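Local coordinates for protein orotidine 5'-phosphate decarboxylase (Sulfolobus solfataricus, PDB 4DBD) that probably catalyses the decarboxylation of orotidine 5'-monophosphate to uridine 5'-monophosphate, the last step of de novo UMP biosynthesis, at residues Gly142-Arg154 with Gln169-Asp182. Sequence-based numbering, arbitrary orientation.
Sequences GGTKLDHITQYRR and QGGSYGDAVCAGAD. With SO4 (sulfate ion), chain C; SO4 (sulfate ion), chain B.
I149 and A176 meet where two neighbouring outer helices of the TIM barrel, 146-154 and the short 175-179, run side by side at 35°, their axes 8.9 Å apart. This is the tight part: I149 CD1 lies 3.7 Å from A176 CB, and chi1 of -64° sets CG1 beside the backbone N and leaves CG2 anti to it, facing A179 and A181. I149 and A176 both also touch S163 of strand 160-163. Toward solvent the fit loosens: L146 crosses D175 obliquely, L146 CD1 4.1 Å from D175 CB, and the exposed T150 donates through OG1 to A179 O, in its carbonyl plane at 2.9 Å. Sparse too is the side toward the predicted substrate site, where T144 offers CG2 to Q169 O, its hydroxyl bonded to S115 O. Q169 NE2 holds a sulfate that also binds the backbone N of G187 and R188.

At the far end, G180 closes helix 175-179 with a Schellman motif. R153, bent at chi2 and chi3, turns the NE/NH2 edge of its guanidinium to G180 O, which lies in that plane, while NH1 reaches M159 O. With an alanine here, G180 O would probably lose both donors and the D182 carboxylate its cationic mate. That carboxylate, 70° to the guanidinium plane, forms a salt bridge through OD2, which also accepts from I161 N; OD2 is 2.6 Å from R153 NH2, though the N-H points poorly and the hydrogen bond is weak.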
# COMPACT_ATOMS: atom_id res chain seq x y z
N GLY A 142 -8.86 -3.39 -13.88
CA GLY A 142 -7.76 -3.92 -14.68
C GLY A 142 -8.02 -4.05 -16.17
O GLY A 142 -9.09 -4.49 -16.60
N GLY A 143 -7.01 -3.69 -16.97
CA GLY A 143 -7.12 -3.69 -18.42
C GLY A 143 -7.07 -5.07 -19.06
O GLY A 143 -7.45 -5.23 -20.22
N THR A 144 -6.60 -6.07 -18.31
CA THR A 144 -6.65 -7.45 -18.76
C THR A 144 -8.04 -8.01 -18.50
O THR A 144 -8.39 -9.09 -18.99
CB THR A 144 -5.69 -8.32 -17.95
OG1 THR A 144 -5.93 -8.09 -16.56
CG2 THR A 144 -4.25 -8.01 -18.29
N LYS A 145 -8.82 -7.28 -17.71
CA LYS A 145 -10.11 -7.77 -17.23
C LYS A 145 -11.25 -7.03 -17.93
O LYS A 145 -12.00 -6.28 -17.29
CB LYS A 145 -10.20 -7.59 -15.71
CG LYS A 145 -8.99 -8.13 -14.93
CD LYS A 145 -8.84 -9.65 -15.09
CE LYS A 145 -7.80 -10.23 -14.12
NZ LYS A 145 -8.25 -10.25 -12.69
N LEU A 146 -11.36 -7.24 -19.24
CA LEU A 146 -12.31 -6.49 -20.07
C LEU A 146 -13.77 -6.70 -19.67
O LEU A 146 -14.52 -5.73 -19.63
CB LEU A 146 -12.12 -6.79 -21.56
CG LEU A 146 -10.77 -6.47 -22.20
CD1 LEU A 146 -10.87 -6.57 -23.71
CD2 LEU A 146 -10.26 -5.08 -21.80
N ASP A 147 -14.17 -7.94 -19.40
CA ASP A 147 -15.54 -8.21 -18.98
C ASP A 147 -15.89 -7.36 -17.76
O ASP A 147 -16.98 -6.79 -17.68
CB ASP A 147 -15.72 -9.69 -18.61
CG ASP A 147 -15.75 -10.59 -19.83
OD1 ASP A 147 -14.95 -10.34 -20.76
OD2 ASP A 147 -16.58 -11.53 -19.86
N HIS A 148 -14.96 -7.28 -16.82
CA HIS A 148 -15.22 -6.54 -15.58
C HIS A 148 -15.32 -5.03 -15.84
O HIS A 148 -16.09 -4.33 -15.17
CB HIS A 148 -14.15 -6.86 -14.53
CG HIS A 148 -14.17 -8.28 -14.07
ND1 HIS A 148 -15.13 -8.77 -13.21
CD2 HIS A 148 -13.34 -9.32 -14.34
CE1 HIS A 148 -14.89 -10.05 -12.97
NE2 HIS A 148 -13.81 -10.40 -13.64
N ILE A 149 -14.55 -4.53 -16.80
CA ILE A 149 -14.64 -3.13 -17.18
C ILE A 149 -16.04 -2.78 -17.66
O ILE A 149 -16.63 -1.79 -17.23
CB ILE A 149 -13.62 -2.77 -18.29
CG1 ILE A 149 -12.19 -2.94 -17.77
CG2 ILE A 149 -13.82 -1.35 -18.79
CD1 ILE A 149 -11.12 -2.66 -18.83
N THR A 150 -16.58 -3.60 -18.56
CA THR A 150 -17.90 -3.30 -19.10
C THR A 150 -18.95 -3.35 -17.99
O THR A 150 -19.81 -2.47 -17.89
CB THR A 150 -18.28 -4.26 -20.23
OG1 THR A 150 -17.19 -4.34 -21.17
CG2 THR A 150 -19.53 -3.76 -20.92
N GLN A 151 -18.86 -4.37 -17.15
CA GLN A 151 -19.78 -4.55 -16.04
C GLN A 151 -19.67 -3.45 -15.01
O GLN A 151 -20.67 -2.93 -14.53
CB GLN A 151 -19.57 -5.93 -15.39
CG GLN A 151 -19.99 -7.06 -16.32
CD GLN A 151 -19.23 -8.35 -16.08
OE1 GLN A 151 -18.53 -8.50 -15.08
NE2 GLN A 151 -19.36 -9.29 -17.02
N TYR A 152 -18.45 -3.06 -14.65
CA TYR A 152 -18.31 -1.90 -13.77
C TYR A 152 -18.86 -0.63 -14.42
O TYR A 152 -19.44 0.21 -13.74
CB TYR A 152 -16.87 -1.72 -13.26
CG TYR A 152 -16.61 -2.52 -12.01
CD1 TYR A 152 -16.28 -3.86 -12.09
CD2 TYR A 152 -16.73 -1.95 -10.75
CE1 TYR A 152 -16.05 -4.61 -10.94
CE2 TYR A 152 -16.50 -2.69 -9.60
CZ TYR A 152 -16.16 -4.02 -9.71
OH TYR A 152 -15.94 -4.77 -8.58
N ARG A 153 -18.71 -0.50 -15.73
CA ARG A 153 -19.25 0.67 -16.42
C ARG A 153 -20.78 0.67 -16.33
O ARG A 153 -21.40 1.72 -16.16
CB ARG A 153 -18.80 0.71 -17.88
CG ARG A 153 -19.54 1.74 -18.73
CD ARG A 153 -19.46 3.13 -18.13
NE ARG A 153 -18.10 3.63 -18.17
CZ ARG A 153 -17.60 4.52 -17.32
NH1 ARG A 153 -18.35 5.01 -16.33
NH2 ARG A 153 -16.34 4.92 -17.44
N ARG A 154 -21.36 -0.51 -16.44
CA ARG A 154 -22.81 -0.69 -16.28
C ARG A 154 -23.25 -0.34 -14.86
O ARG A 154 -24.23 0.37 -14.67
CB ARG A 154 -23.18 -2.15 -16.59
CG ARG A 154 -24.52 -2.60 -15.99
CD ARG A 154 -24.62 -4.12 -15.91
NE ARG A 154 -23.87 -4.69 -14.79
CZ ARG A 154 -23.46 -5.96 -14.74
NH1 ARG A 154 -23.72 -6.77 -15.76
NH2 ARG A 154 -22.79 -6.41 -13.69
N GLN A 169 1.57 -5.96 -19.47
CA GLN A 169 0.77 -6.94 -18.73
C GLN A 169 -0.24 -7.66 -19.61
O GLN A 169 -0.94 -8.56 -19.13
CB GLN A 169 0.05 -6.28 -17.55
CG GLN A 169 0.97 -5.74 -16.47
CD GLN A 169 0.21 -5.09 -15.34
OE1 GLN A 169 -0.58 -5.75 -14.64
NE2 GLN A 169 0.42 -3.78 -15.15
N GLY A 170 -0.33 -7.26 -20.88
CA GLY A 170 -1.19 -7.92 -21.84
C GLY A 170 -2.19 -7.03 -22.58
O GLY A 170 -2.52 -7.28 -23.74
N GLY A 171 -2.69 -6.00 -21.90
CA GLY A 171 -3.69 -5.13 -22.50
C GLY A 171 -3.27 -4.55 -23.84
O GLY A 171 -2.25 -3.84 -23.94
N SER A 172 -4.05 -4.87 -24.88
CA SER A 172 -3.86 -4.29 -26.22
C SER A 172 -4.42 -2.87 -26.25
O SER A 172 -5.59 -2.67 -25.94
CB SER A 172 -4.57 -5.14 -27.27
OG SER A 172 -4.45 -4.56 -28.56
N TYR A 173 -3.59 -1.89 -26.63
CA TYR A 173 -3.94 -0.48 -26.45
C TYR A 173 -5.30 -0.11 -27.02
O TYR A 173 -5.56 -0.33 -28.21
CB TYR A 173 -2.87 0.44 -27.03
CG TYR A 173 -1.49 0.00 -26.66
CD1 TYR A 173 -1.02 0.16 -25.36
CD2 TYR A 173 -0.65 -0.58 -27.59
CE1 TYR A 173 0.25 -0.25 -25.01
CE2 TYR A 173 0.62 -0.99 -27.25
CZ TYR A 173 1.07 -0.83 -25.97
OH TYR A 173 2.34 -1.24 -25.63
N GLY A 174 -6.14 0.48 -26.17
CA GLY A 174 -7.44 0.97 -26.58
C GLY A 174 -8.57 0.00 -26.26
O GLY A 174 -9.74 0.38 -26.29
N ASP A 175 -8.22 -1.24 -25.93
CA ASP A 175 -9.25 -2.25 -25.66
C ASP A 175 -10.03 -1.96 -24.39
O ASP A 175 -11.21 -2.30 -24.28
CB ASP A 175 -8.65 -3.66 -25.55
CG ASP A 175 -8.28 -4.25 -26.91
OD1 ASP A 175 -8.49 -3.60 -27.95
OD2 ASP A 175 -7.77 -5.39 -26.91
N ALA A 176 -9.36 -1.34 -23.41
CA ALA A 176 -10.02 -1.02 -22.15
C ALA A 176 -10.99 0.13 -22.35
O ALA A 176 -12.14 0.06 -21.92
CB ALA A 176 -9.00 -0.70 -21.08
N VAL A 177 -10.52 1.18 -23.02
CA VAL A 177 -11.42 2.27 -23.37
C VAL A 177 -12.62 1.75 -24.16
O VAL A 177 -13.76 2.10 -23.85
CB VAL A 177 -10.70 3.38 -24.14
CG1 VAL A 177 -11.70 4.46 -24.56
CG2 VAL A 177 -9.61 3.99 -23.27
N CYS A 178 -12.39 0.89 -25.15
CA CYS A 178 -13.52 0.38 -25.93
C CYS A 178 -14.49 -0.44 -25.07
O CYS A 178 -15.70 -0.41 -25.30
CB CYS A 178 -13.05 -0.38 -27.17
SG CYS A 178 -12.31 0.68 -28.45
N ALA A 179 -13.97 -1.12 -24.05
CA ALA A 179 -14.82 -1.89 -23.14
C ALA A 179 -15.61 -1.02 -22.15
O ALA A 179 -16.53 -1.50 -21.49
CB ALA A 179 -14.00 -2.92 -22.38
N GLY A 180 -15.24 0.26 -22.02
CA GLY A 180 -16.00 1.16 -21.18
C GLY A 180 -15.17 2.01 -20.24
O GLY A 180 -15.73 2.82 -19.49
N ALA A 181 -13.85 1.85 -20.27
CA ALA A 181 -12.98 2.66 -19.42
C ALA A 181 -12.87 4.09 -19.97
O ALA A 181 -13.01 4.32 -21.16
CB ALA A 181 -11.61 2.02 -19.30
N ASP A 182 -12.60 5.04 -19.08
CA ASP A 182 -12.36 6.41 -19.52
C ASP A 182 -10.92 6.63 -19.96
O ASP A 182 -10.67 7.24 -21.00
CB ASP A 182 -12.73 7.38 -18.40
CG ASP A 182 -14.21 7.38 -18.11
OD1 ASP A 182 -14.96 7.90 -18.96
OD2 ASP A 182 -14.62 6.84 -17.06
S SO4 C . -11.82 -13.69 -13.70
O1 SO4 C . -11.50 -12.79 -14.81
O2 SO4 C . -10.70 -13.73 -12.76
O3 SO4 C . -13.02 -13.19 -13.01
O4 SO4 C . -12.08 -15.03 -14.20
S SO4 B . 2.93 -1.14 -16.59
O1 SO4 B . 2.43 -0.53 -15.35
O2 SO4 B . 4.37 -0.98 -16.67
O3 SO4 B . 2.62 -2.58 -16.59
O4 SO4 B . 2.28 -0.50 -17.73